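Local atomic coordinates of cyclic nucleotide-binding domain (CNMP-BD) protein (Geobacter metallireducens, PDB entry 3MDP), a protein that probably binds a cyclic nucleotide or related ligand in a double-stranded beta-helix domain and may serve as a DNA-binding transcription factor. Residues Y11-S16 and Q127-N132; A26-E31 and V108-A113; F34-V39 and T102-V107; D48-L53 and G81-V86; G56-F61 and C76-G81. All coordinates share one frame; numbering follows the deposited sequence. Where two conformers were deposited one is given.

Interaction 1: residues Y11-S16 and Q127-N132; sequences YRFFAS and QVLMNN
The ring of F13 meets N132 and L129 obliquely, its CD1 lying 3.6 Å from CB of N132 and its CZ 4.0 Å from CD2 of L129. At the F13 rim, in the ring plane, sits CE1 of F14; seen from F14, CD2 of F13 stands 3.7 Å above the centre of one ring face. The N132 amide is turned 73° from the F13 ring. CG of F13 is anti to the backbone N (chi1 -176°), and from there the ring lies against CB of N132 and CD2 of L129. ND2 of N132 donates to two acceptors: O of F13 at 2.9 Å, somewhat out of the amide plane, and OG of S16 at 3.1 Å, in that plane and nearly straight (166°). A water donates to OD1 of the same amide at 3.0 Å, so both ends are engaged and the amide's rotation is fixed. OG of S16 also rests against CG2 of V128, 3.7 Å away. F13 further touches L50 of strand 49-55, and M130 meets M130 of the second subunit. The short helix 12-15 is thus pinned to the long C-terminal helix 123-139, the helical flank that accompanies the beta roll of cyclic nucleotide-binding domains.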
# COMPACT_ATOMS: atom_id res chain seq x y z
N TYR A 11 9.92 -1.40 15.53
CA TYR A 11 9.43 -0.64 14.37
C TYR A 11 8.15 -1.24 13.82
O TYR A 11 8.01 -2.46 13.78
CB TYR A 11 10.48 -0.57 13.27
CG TYR A 11 11.76 0.09 13.73
CD1 TYR A 11 11.81 1.46 13.96
CD2 TYR A 11 12.89 -0.67 14.01
CE1 TYR A 11 12.98 2.08 14.40
CE2 TYR A 11 14.07 -0.07 14.46
CZ TYR A 11 14.11 1.31 14.64
OH TYR A 11 15.28 1.90 15.10
N ARG A 12 7.26 -0.36 13.37
CA ARG A 12 5.89 -0.76 12.99
C ARG A 12 5.86 -1.88 11.99
O ARG A 12 5.09 -2.82 12.13
CB ARG A 12 5.12 0.44 12.40
CG ARG A 12 3.67 0.45 12.73
CD ARG A 12 3.32 1.81 13.26
NE ARG A 12 2.16 1.75 14.14
CZ ARG A 12 1.80 2.75 14.93
NH1 ARG A 12 2.52 3.88 14.96
NH2 ARG A 12 0.73 2.63 15.70
N PHE A 13 6.67 -1.78 10.96
CA PHE A 13 6.65 -2.76 9.87
C PHE A 13 6.93 -4.18 10.39
O PHE A 13 6.37 -5.14 9.88
CB PHE A 13 7.64 -2.35 8.78
CG PHE A 13 7.63 -3.23 7.59
CD1 PHE A 13 6.69 -3.05 6.57
CD2 PHE A 13 8.57 -4.23 7.45
CE1 PHE A 13 6.68 -3.86 5.45
CE2 PHE A 13 8.56 -5.06 6.33
CZ PHE A 13 7.61 -4.86 5.32
N PHE A 14 7.77 -4.29 11.42
CA PHE A 14 8.25 -5.56 11.91
C PHE A 14 7.60 -6.05 13.21
O PHE A 14 7.76 -7.24 13.54
CB PHE A 14 9.75 -5.45 12.19
CG PHE A 14 10.56 -5.19 10.99
CD1 PHE A 14 10.82 -6.21 10.09
CD2 PHE A 14 11.04 -3.92 10.73
CE1 PHE A 14 11.58 -5.97 8.96
CE2 PHE A 14 11.79 -3.68 9.59
CZ PHE A 14 12.06 -4.71 8.72
N ALA A 15 6.91 -5.15 13.93
CA ALA A 15 6.40 -5.39 15.28
C ALA A 15 5.43 -6.61 15.37
O ALA A 15 5.37 -7.26 16.41
CB ALA A 15 5.74 -4.10 15.85
N SER A 16 4.70 -6.89 14.28
CA SER A 16 3.69 -7.98 14.18
C SER A 16 4.24 -9.35 13.75
O SER A 16 3.51 -10.33 13.78
CB SER A 16 2.59 -7.60 13.17
OG SER A 16 3.08 -7.43 11.82
N GLN A 127 1.58 -12.70 3.03
CA GLN A 127 0.41 -11.94 3.49
C GLN A 127 0.78 -10.79 4.46
O GLN A 127 0.28 -9.68 4.31
CB GLN A 127 -0.60 -12.88 4.17
CG GLN A 127 -1.47 -13.69 3.21
N VAL A 128 1.62 -11.06 5.45
CA VAL A 128 1.92 -10.04 6.45
C VAL A 128 2.76 -8.94 5.83
O VAL A 128 2.52 -7.77 6.12
CB VAL A 128 2.63 -10.61 7.71
CG1 VAL A 128 3.96 -11.26 7.34
CG2 VAL A 128 2.85 -9.50 8.72
N LEU A 129 3.76 -9.32 5.02
CA LEU A 129 4.60 -8.34 4.35
C LEU A 129 3.79 -7.40 3.46
O LEU A 129 4.01 -6.20 3.46
CB LEU A 129 5.69 -9.02 3.54
CG LEU A 129 6.78 -9.76 4.36
CD1 LEU A 129 7.73 -10.44 3.39
CD2 LEU A 129 7.53 -8.84 5.30
N MSE A 130 2.86 -7.95 2.69
CA MSE A 130 2.05 -7.11 1.79
C MSE A 130 1.12 -6.21 2.57
O MSE A 130 0.96 -5.04 2.22
CB MSE A 130 1.21 -7.94 0.82
CG MSE A 130 2.00 -8.70 -0.19
SE MSE A 130 3.21 -7.56 -1.21
CE MSE A 130 2.09 -6.22 -1.82
N ASN A 131 0.47 -6.76 3.59
CA ASN A 131 -0.35 -5.93 4.50
C ASN A 131 0.44 -4.76 5.04
O ASN A 131 0.02 -3.60 4.99
CB ASN A 131 -0.90 -6.77 5.66
CG ASN A 131 -1.85 -5.98 6.52
OD1 ASN A 131 -1.46 -5.37 7.52
ND2 ASN A 131 -3.06 -5.93 6.10
N ASN A 132 1.62 -5.08 5.57
CA ASN A 132 2.46 -4.07 6.21
C ASN A 132 3.03 -3.04 5.25
O ASN A 132 3.17 -1.86 5.63
CB ASN A 132 3.52 -4.78 7.07
CG ASN A 132 2.89 -5.51 8.28
OD1 ASN A 132 1.65 -5.60 8.41
ND2 ASN A 132 3.73 -6.03 9.15
O HOH W 1 -0.08 -6.76 10.51

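Interaction 2: residues A26-E31 and V108-A113; sequences ALISEE and VDINGA. With EDO (1,2-ethanediol), chain C.
E30 and D109 exchange both backbone bonds of an antiparallel hydrogen-bonded pair, E30 N to D109 O at 2.9 Å and D109 N to E30 O at 2.8 Å. Just before strand 29-34, where strand 105-111 ends, N111 N donates to I28 O at 3.0 Å. O2 of a bound 1,2-ethanediol, probably from the crystallisation liquor, lies 2.9 Å from D109 O. The side chains find their polar partners beyond the two segments. The D109 carboxylate is divided between two of them: OD1 accepts from ND2 of N49, and OD2 forms a salt bridge with K32. K32 also pairs with OE1 of E30 and thereby probably offsets the repulsion between the two acids on this face. An alanine in place of D109 would probably leave the N49 amide without this acceptor and K32 with E30 alone of these two acids. On the other face S29 gives its hydroxyl to I25 O, while the same OG rests on CG1 of I110 at 3.4 Å. CB of S29 packs on CG1 of V108, 3.7 Å away, and CD1 of I28 lies 3.8 Å from CG2 of I110. N111 is the N-cap of helix 112-121, its OD1 accepting from R114 N. The arrangement is an antiparallel edge pairing in the beta roll, at the point where the last strand passes into a capped helix.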
# COMPACT_ATOMS: atom_id res chain seq x y z
N ALA A 26 16.14 -10.91 9.37
CA ALA A 26 17.48 -10.46 9.84
C ALA A 26 18.63 -11.07 9.03
O ALA A 26 19.62 -10.40 8.68
CB ALA A 26 17.66 -10.77 11.33
N LEU A 27 18.47 -12.34 8.69
CA LEU A 27 19.48 -13.06 7.96
C LEU A 27 19.76 -12.43 6.60
O LEU A 27 20.90 -12.46 6.12
CB LEU A 27 19.03 -14.52 7.79
CG LEU A 27 20.05 -15.59 7.53
CD1 LEU A 27 21.17 -15.59 8.60
CD2 LEU A 27 19.30 -16.94 7.48
N ILE A 28 18.72 -11.85 5.98
CA ILE A 28 18.85 -11.21 4.66
C ILE A 28 18.92 -9.67 4.75
O ILE A 28 18.63 -8.94 3.80
CB ILE A 28 17.70 -11.67 3.69
CG1 ILE A 28 16.31 -11.29 4.29
CG2 ILE A 28 17.86 -13.14 3.38
CD1 ILE A 28 15.25 -11.07 3.27
N SER A 29 19.32 -9.17 5.91
CA SER A 29 19.36 -7.72 6.14
C SER A 29 20.74 -7.32 6.57
O SER A 29 21.47 -8.10 7.18
CB SER A 29 18.36 -7.30 7.22
OG SER A 29 17.02 -7.60 6.87
N GLU A 30 21.08 -6.06 6.33
CA GLU A 30 22.35 -5.55 6.74
C GLU A 30 22.19 -4.07 7.06
O GLU A 30 21.43 -3.38 6.40
CB GLU A 30 23.31 -5.79 5.58
CG GLU A 30 24.53 -4.99 5.55
CD GLU A 30 25.43 -5.43 4.40
OE1 GLU A 30 24.91 -5.76 3.31
OE2 GLU A 30 26.66 -5.44 4.60
N GLU A 31 22.87 -3.62 8.10
CA GLU A 31 22.84 -2.22 8.47
C GLU A 31 23.76 -1.52 7.47
O GLU A 31 24.83 -2.04 7.14
CB GLU A 31 23.27 -2.02 9.92
CG GLU A 31 22.96 -0.62 10.43
CD GLU A 31 22.98 -0.47 11.96
OE1 GLU A 31 22.66 -1.45 12.70
OE2 GLU A 31 23.30 0.65 12.40
N VAL A 108 18.36 -0.19 7.84
CA VAL A 108 18.34 -1.61 7.63
C VAL A 108 18.02 -1.83 6.15
O VAL A 108 16.96 -1.42 5.66
CB VAL A 108 17.28 -2.33 8.46
CG1 VAL A 108 17.46 -3.84 8.22
CG2 VAL A 108 17.48 -2.01 9.97
N ASP A 109 18.97 -2.47 5.46
CA ASP A 109 18.85 -2.80 4.03
C ASP A 109 18.49 -4.29 3.90
O ASP A 109 19.26 -5.17 4.27
CB ASP A 109 20.18 -2.47 3.35
CG ASP A 109 20.20 -2.74 1.84
OD1 ASP A 109 19.17 -3.09 1.26
OD2 ASP A 109 21.30 -2.62 1.25
N ILE A 110 17.30 -4.54 3.39
CA ILE A 110 16.74 -5.87 3.27
C ILE A 110 16.76 -6.30 1.80
O ILE A 110 16.40 -5.52 0.91
CB ILE A 110 15.30 -5.92 3.83
CG1 ILE A 110 15.27 -5.24 5.20
CG2 ILE A 110 14.82 -7.39 3.89
CD1 ILE A 110 13.89 -4.98 5.75
N ASN A 111 17.18 -7.53 1.56
CA ASN A 111 17.29 -8.10 0.22
C ASN A 111 15.90 -8.33 -0.35
O ASN A 111 15.17 -9.22 0.10
CB ASN A 111 18.10 -9.40 0.27
CG ASN A 111 18.39 -9.97 -1.13
OD1 ASN A 111 17.52 -10.01 -1.98
ND2 ASN A 111 19.62 -10.41 -1.36
N GLY A 112 15.51 -7.49 -1.31
CA GLY A 112 14.17 -7.55 -1.87
C GLY A 112 13.92 -8.81 -2.69
O GLY A 112 12.83 -9.37 -2.65
N ALA A 113 14.93 -9.28 -3.43
CA ALA A 113 14.78 -10.52 -4.20
C ALA A 113 14.45 -11.68 -3.27
O ALA A 113 13.57 -12.48 -3.56
CB ALA A 113 16.05 -10.83 -5.02
C1 EDO C . 20.64 -6.10 0.73
O1 EDO C . 20.87 -7.17 -0.21
C2 EDO C . 21.46 -6.31 1.99
O2 EDO C . 20.73 -7.18 2.84

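Interaction 3: residues F34-V39 and T102-V107; sequences FPTGSV and TKPVRV
The carbonyl oxygen of P35, in the loop that runs beside K103, is gripped twice by S38: OG donates to it at 2.7 Å and the backbone N at 3.0 Å. This closes a type II turn from P35 to S38, with G37 at a positive phi of 90°. Just before the turn, F34 and V105 form an antiparallel hydrogen-bonded pair, F34 N giving to V105 O at 2.8 Å and V105 N to F34 O. In this double-stranded beta-helix the chain passes here from strand 29-34 of one sheet to strand 39-41 of the other, and the returning segment passes from strand 98-101 to strand 105-111 beside it. T36 lies over the returning segment. Its OG1 sits 3.3 Å from CD of P104, next to a proline nitrogen that has no hydrogen to give, and CG2, anti to the backbone N, lies 3.6 Å from O of T102. The F34 ring presents its edge to the valines: CE1 meets CG2 of V107 at 3.9 Å, in the ring plane, the two side chains crossing at about a right angle. CG1 of V105 is also at that edge, 4.2 Å from CD1. R106, on the other side of its strand, forms salt bridges with E31 and E55.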
# COMPACT_ATOMS: atom_id res chain seq x y z
N PHE A 34 24.64 5.93 4.65
CA PHE A 34 24.76 6.78 3.45
C PHE A 34 25.00 8.22 3.88
O PHE A 34 24.37 8.71 4.82
CB PHE A 34 23.50 6.73 2.57
CG PHE A 34 23.20 5.37 2.00
CD1 PHE A 34 22.42 4.47 2.72
CD2 PHE A 34 23.73 4.97 0.77
CE1 PHE A 34 22.16 3.20 2.23
CE2 PHE A 34 23.46 3.69 0.24
CZ PHE A 34 22.67 2.81 0.98
N PRO A 35 25.92 8.90 3.20
CA PRO A 35 26.18 10.30 3.57
C PRO A 35 25.14 11.24 2.98
O PRO A 35 24.49 10.91 1.97
CB PRO A 35 27.54 10.58 2.91
CG PRO A 35 27.56 9.70 1.70
CD PRO A 35 26.76 8.45 2.07
N THR A 36 25.02 12.42 3.58
CA THR A 36 24.18 13.50 3.06
C THR A 36 24.42 13.74 1.59
O THR A 36 25.57 13.93 1.15
CB THR A 36 24.47 14.81 3.82
OG1 THR A 36 24.48 14.52 5.21
CG2 THR A 36 23.40 15.88 3.53
N GLY A 37 23.34 13.74 0.83
CA GLY A 37 23.37 14.04 -0.58
C GLY A 37 23.59 12.85 -1.48
O GLY A 37 23.57 13.01 -2.71
N SER A 38 23.84 11.66 -0.91
CA SER A 38 24.02 10.47 -1.74
C SER A 38 22.67 10.01 -2.30
O SER A 38 21.61 10.18 -1.67
CB SER A 38 24.71 9.34 -0.97
OG SER A 38 23.98 8.95 0.16
N VAL A 39 22.69 9.49 -3.53
CA VAL A 39 21.50 8.88 -4.11
C VAL A 39 21.48 7.40 -3.74
O VAL A 39 22.29 6.60 -4.25
CB VAL A 39 21.43 9.04 -5.64
CG1 VAL A 39 20.15 8.34 -6.15
CG2 VAL A 39 21.46 10.51 -6.03
N THR A 102 19.13 13.28 3.11
CA THR A 102 19.14 14.73 3.38
C THR A 102 19.93 15.06 4.65
O THR A 102 20.15 16.22 4.95
CB THR A 102 17.72 15.27 3.53
OG1 THR A 102 17.09 14.59 4.61
CG2 THR A 102 16.94 15.01 2.26
N LYS A 103 20.34 14.02 5.37
CA LYS A 103 21.22 14.11 6.52
C LYS A 103 22.00 12.81 6.54
O LYS A 103 21.74 11.93 5.72
CB LYS A 103 20.47 14.23 7.87
CG LYS A 103 19.05 14.62 7.85
CD LYS A 103 18.58 14.95 9.28
CE LYS A 103 17.08 15.19 9.34
NZ LYS A 103 16.66 15.97 10.56
N PRO A 104 22.94 12.66 7.47
CA PRO A 104 23.62 11.37 7.51
C PRO A 104 22.61 10.27 7.83
O PRO A 104 21.81 10.42 8.75
CB PRO A 104 24.70 11.56 8.59
CG PRO A 104 24.95 13.10 8.61
CD PRO A 104 23.59 13.70 8.31
N VAL A 105 22.60 9.20 7.03
CA VAL A 105 21.55 8.18 7.08
C VAL A 105 22.12 6.82 7.50
O VAL A 105 23.21 6.43 7.06
CB VAL A 105 20.85 8.08 5.72
CG1 VAL A 105 20.18 6.70 5.49
CG2 VAL A 105 19.82 9.21 5.57
N ARG A 106 21.41 6.13 8.40
CA ARG A 106 21.56 4.68 8.62
C ARG A 106 20.23 3.98 8.36
O ARG A 106 19.15 4.46 8.76
CB ARG A 106 21.98 4.35 10.05
CG ARG A 106 23.36 4.84 10.44
CD ARG A 106 23.79 4.34 11.84
NE ARG A 106 22.94 4.90 12.89
CZ ARG A 106 22.05 4.23 13.63
NH1 ARG A 106 21.87 2.92 13.51
NH2 ARG A 106 21.34 4.88 14.54
N VAL A 107 20.33 2.84 7.70
CA VAL A 107 19.17 2.03 7.36
C VAL A 107 19.45 0.56 7.67
O VAL A 107 20.60 0.14 7.82
CB VAL A 107 18.82 2.11 5.86
CG1 VAL A 107 18.55 3.55 5.42
CG2 VAL A 107 19.95 1.47 4.94

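Interaction 4: residues D48-L53 and G81-V86; sequences DNLMLL and GAIFGV
F84 lays one ring face against M51: CB of this selenomethionine stands 3.6 Å above the plane, offset toward the rim, a CH-pi contact. Its SE lies obliquely by the ring, less surely because M51 has two conformers. CG of F84 takes the crowded position between backbone N and carbonyl carbon (chi1 65°), and the ring edge receives CB of L53, 4.0 Å from CE1. The bumps on the opposite face of the ribbon are leucine methyls. CD1 of L50 fills the hollow where the partner chain bends, 3.4 Å from O of G85 and 3.8 Å from CA of V86. CD1 of L52 settles beside G81, 3.6 Å from its O, with CG2 of I83 at 4.0 Å. G85 fits closely against the strand: a side chain there would clash with O of N49. Four backbone bonds hold the register. G85 and V86 belong to the succinate site, V86 N hydrogen-bonding a succinic acid probably from the crystallisation liquor; this Phe-Gly turn is consistent with the phosphate-binding cassette of cyclic nucleotide-binding domains. Strand 49-55 lies between 83-84 and 105-111; F13 of helix 12-15 and A136 of helix 123-139 pack on I83, V107 on F84.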
# COMPACT_ATOMS: atom_id res chain seq x y z
N ASP A 48 15.56 -3.99 -5.71
CA ASP A 48 16.16 -5.13 -5.06
C ASP A 48 16.48 -4.89 -3.57
O ASP A 48 17.04 -5.79 -2.92
CB ASP A 48 17.42 -5.56 -5.83
CG ASP A 48 17.09 -6.39 -7.07
OD1 ASP A 48 16.01 -7.02 -7.12
OD2 ASP A 48 17.92 -6.41 -7.98
N ASN A 49 16.10 -3.73 -3.04
CA ASN A 49 16.38 -3.35 -1.64
C ASN A 49 15.20 -2.64 -0.99
O ASN A 49 14.72 -1.62 -1.51
CB ASN A 49 17.60 -2.44 -1.58
CG ASN A 49 18.85 -3.09 -2.16
OD1 ASN A 49 19.06 -3.08 -3.37
ND2 ASN A 49 19.67 -3.68 -1.29
N LEU A 50 14.71 -3.21 0.12
CA LEU A 50 13.70 -2.58 0.94
C LEU A 50 14.47 -2.02 2.15
O LEU A 50 15.34 -2.69 2.70
CB LEU A 50 12.65 -3.61 1.37
CG LEU A 50 11.55 -3.07 2.28
CD1 LEU A 50 10.66 -2.11 1.49
CD2 LEU A 50 10.76 -4.20 2.90
N MSE A 51 14.20 -0.77 2.49
CA MSE A 51 14.95 -0.13 3.58
C MSE A 51 14.05 0.36 4.70
O MSE A 51 12.91 0.75 4.47
CB MSE A 51 15.82 1.00 3.04
CG MSE A 51 17.00 0.45 2.31
SE MSE A 51 17.87 1.83 1.31
CE MSE A 51 19.29 0.77 0.45
N LEU A 52 14.57 0.25 5.92
CA LEU A 52 13.96 0.84 7.13
C LEU A 52 14.93 1.94 7.56
O LEU A 52 16.12 1.70 7.71
CB LEU A 52 13.82 -0.19 8.26
CG LEU A 52 13.50 0.40 9.65
CD1 LEU A 52 12.04 0.83 9.70
CD2 LEU A 52 13.83 -0.64 10.74
N LEU A 53 14.43 3.16 7.66
CA LEU A 53 15.26 4.29 8.08
C LEU A 53 15.45 4.27 9.58
O LEU A 53 14.49 4.34 10.34
CB LEU A 53 14.63 5.59 7.61
CG LEU A 53 15.45 6.86 7.81
CD1 LEU A 53 16.85 6.78 7.15
CD2 LEU A 53 14.64 8.06 7.32
N GLY A 81 12.12 5.22 11.43
CA GLY A 81 11.07 4.32 11.83
C GLY A 81 10.18 3.91 10.69
O GLY A 81 9.38 2.97 10.85
N ALA A 82 10.31 4.61 9.55
CA ALA A 82 9.52 4.36 8.35
C ALA A 82 10.32 3.63 7.26
O ALA A 82 11.55 3.77 7.16
CB ALA A 82 8.97 5.69 7.81
N ILE A 83 9.61 2.85 6.44
CA ILE A 83 10.21 2.13 5.34
C ILE A 83 10.13 2.88 4.02
O ILE A 83 9.22 3.72 3.77
CB ILE A 83 9.61 0.67 5.18
CG1 ILE A 83 8.14 0.68 4.77
CG2 ILE A 83 9.78 -0.13 6.51
CD1 ILE A 83 7.69 -0.66 4.18
N PHE A 84 11.07 2.56 3.14
CA PHE A 84 11.09 3.09 1.78
C PHE A 84 11.75 2.07 0.86
O PHE A 84 12.27 1.08 1.34
CB PHE A 84 11.73 4.51 1.72
CG PHE A 84 13.20 4.56 2.08
CD1 PHE A 84 13.61 4.52 3.40
CD2 PHE A 84 14.17 4.68 1.10
CE1 PHE A 84 14.98 4.55 3.74
CE2 PHE A 84 15.51 4.75 1.42
CZ PHE A 84 15.92 4.69 2.75
N GLY A 85 11.65 2.26 -0.44
CA GLY A 85 11.92 1.17 -1.39
C GLY A 85 10.81 0.13 -1.45
O GLY A 85 11.07 -1.04 -1.73
N VAL A 86 9.58 0.57 -1.22
CA VAL A 86 8.43 -0.34 -1.09
C VAL A 86 8.13 -1.14 -2.37
O VAL A 86 7.56 -2.24 -2.31
CB VAL A 86 7.13 0.39 -0.62
CG1 VAL A 86 7.30 0.92 0.79
CG2 VAL A 86 6.72 1.53 -1.61

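Interaction 5: residues G56-F61 and C76-G81; sequences GGVELF and CSVVPG
V78 N donates to V58 O at 2.7 Å, and L60 N to C76 O at 2.8 Å, both almost straight. The return bonds, V58 N to V78 O at 3.2 Å and C76 N to L60 O at 3.3 Å, are longer. On the face carrying E59 and S77 a water joins the side chains: it donates to OE2 of E59, in the conformer given, and lies 2.6 Å from OG of S77. The other face is apolar. V58 and V78 lie side by side, pointing the same way, their CB atoms 4.0 Å apart. L60 crosses V78 obliquely; CG, anti to the carbonyl carbon (chi1 -59°), lies 4.0 Å from CG2 of V78, and CD1 lies 4.1 Å from SG of C76. The L60 side chain also touches R140 and lies close to a bound succinic acid, probably from the crystallisation liquor. An alanine in place of L60 would probably leave a gap beside C76 and V78 and remove the contact with R140. CD and CG of P80 lie against the carbonyl oxygen of G56. This antiparallel pair belongs to the second sheet of the double-stranded beta-helix, its apolar face turned toward F84 of the other sheet, which packs on V58 and V78. Strand 58-61 lies between 74-78 and 98-101; A99 of strand 98-101 touches V58 and L60, and C76 meets L141 of the second subunit.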
# COMPACT_ATOMS: atom_id res chain seq x y z
N GLY A 56 18.48 9.75 10.47
CA GLY A 56 18.63 10.74 9.42
C GLY A 56 17.34 11.05 8.68
O GLY A 56 16.25 11.07 9.25
N GLY A 57 17.48 11.32 7.39
CA GLY A 57 16.36 11.82 6.61
C GLY A 57 16.55 11.40 5.18
O GLY A 57 17.66 11.41 4.66
N VAL A 58 15.44 11.06 4.53
CA VAL A 58 15.43 10.67 3.13
C VAL A 58 14.35 11.43 2.38
O VAL A 58 13.24 11.64 2.88
CB VAL A 58 15.25 9.16 2.96
CG1 VAL A 58 14.78 8.80 1.53
CG2 VAL A 58 16.56 8.43 3.30
N GLU A 59 14.71 11.88 1.18
CA GLU A 59 13.74 12.46 0.26
C GLU A 59 13.48 11.51 -0.91
O GLU A 59 14.42 10.98 -1.52
CB GLU A 59 14.22 13.82 -0.24
CG GLU A 59 13.89 14.95 0.72
CD GLU A 59 14.16 16.32 0.15
OE1 GLU A 59 14.51 16.41 -1.05
OE2 GLU A 59 14.01 17.31 0.90
N LEU A 60 12.21 11.28 -1.21
CA LEU A 60 11.86 10.53 -2.39
C LEU A 60 11.53 11.59 -3.41
O LEU A 60 10.75 12.51 -3.12
CB LEU A 60 10.67 9.63 -2.10
CG LEU A 60 10.89 8.64 -0.97
CD1 LEU A 60 9.68 7.74 -0.85
CD2 LEU A 60 12.23 7.81 -1.20
N PHE A 61 12.10 11.46 -4.60
CA PHE A 61 11.98 12.50 -5.61
C PHE A 61 12.06 11.96 -7.03
O PHE A 61 12.43 10.82 -7.26
CB PHE A 61 13.10 13.52 -5.39
CG PHE A 61 14.47 12.99 -5.69
CD1 PHE A 61 15.14 12.19 -4.76
CD2 PHE A 61 15.10 13.26 -6.90
CE1 PHE A 61 16.41 11.67 -5.05
CE2 PHE A 61 16.37 12.75 -7.18
CZ PHE A 61 17.02 11.97 -6.26
N CYS A 76 8.03 12.91 -1.34
CA CYS A 76 7.77 12.43 -0.01
C CYS A 76 9.07 12.55 0.84
O CYS A 76 10.19 12.44 0.32
CB CYS A 76 7.28 10.97 -0.19
SG CYS A 76 7.05 10.05 1.21
N SER A 77 8.93 12.89 2.11
CA SER A 77 10.05 12.87 3.05
C SER A 77 9.89 11.74 4.05
O SER A 77 8.79 11.56 4.60
CB SER A 77 10.15 14.21 3.79
OG SER A 77 10.78 15.17 2.95
N VAL A 78 10.97 11.00 4.28
CA VAL A 78 10.96 9.85 5.19
C VAL A 78 11.73 10.19 6.46
O VAL A 78 12.83 10.80 6.39
CB VAL A 78 11.55 8.59 4.47
CG1 VAL A 78 11.40 7.33 5.31
CG2 VAL A 78 10.89 8.39 3.05
N VAL A 79 11.17 9.83 7.61
CA VAL A 79 11.81 10.02 8.93
C VAL A 79 12.07 8.65 9.58
O VAL A 79 11.50 7.61 9.16
CB VAL A 79 10.94 10.91 9.90
CG1 VAL A 79 10.72 12.32 9.29
CG2 VAL A 79 9.60 10.23 10.26
N PRO A 80 12.94 8.61 10.59
CA PRO A 80 13.26 7.32 11.20
C PRO A 80 12.05 6.53 11.64
O PRO A 80 11.08 7.10 12.14
CB PRO A 80 14.13 7.72 12.40
CG PRO A 80 14.86 8.92 11.89
CD PRO A 80 13.80 9.68 11.14
N GLY A 81 12.12 5.22 11.43
CA GLY A 81 11.07 4.32 11.83
C GLY A 81 10.18 3.91 10.69
O GLY A 81 9.38 2.97 10.85
O HOH W 2 13.08 16.40 3.22

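In the fold
From the N terminus, the five contacts open in order and close in reverse, each nested inside the one before, and none crosses. Interaction 1 closes the outermost loop by bringing helix 12-15 to helix 123-139. Within it, interaction 2 pairs strand 29-34 with 105-111, and interaction 3 continues that pairing to the turn where the chain changes sheets. Interaction 4 joins strand 49-55 of the first sheet to 83-84; interaction 5, innermost, pairs 58-61 with 74-78 of the second sheet and shares G81 with interaction 4. F13 against I83 ties the helices to the roll, I110 N to L50 O joins interactions 2 and 4, and T102 to G57 links 3 and 5.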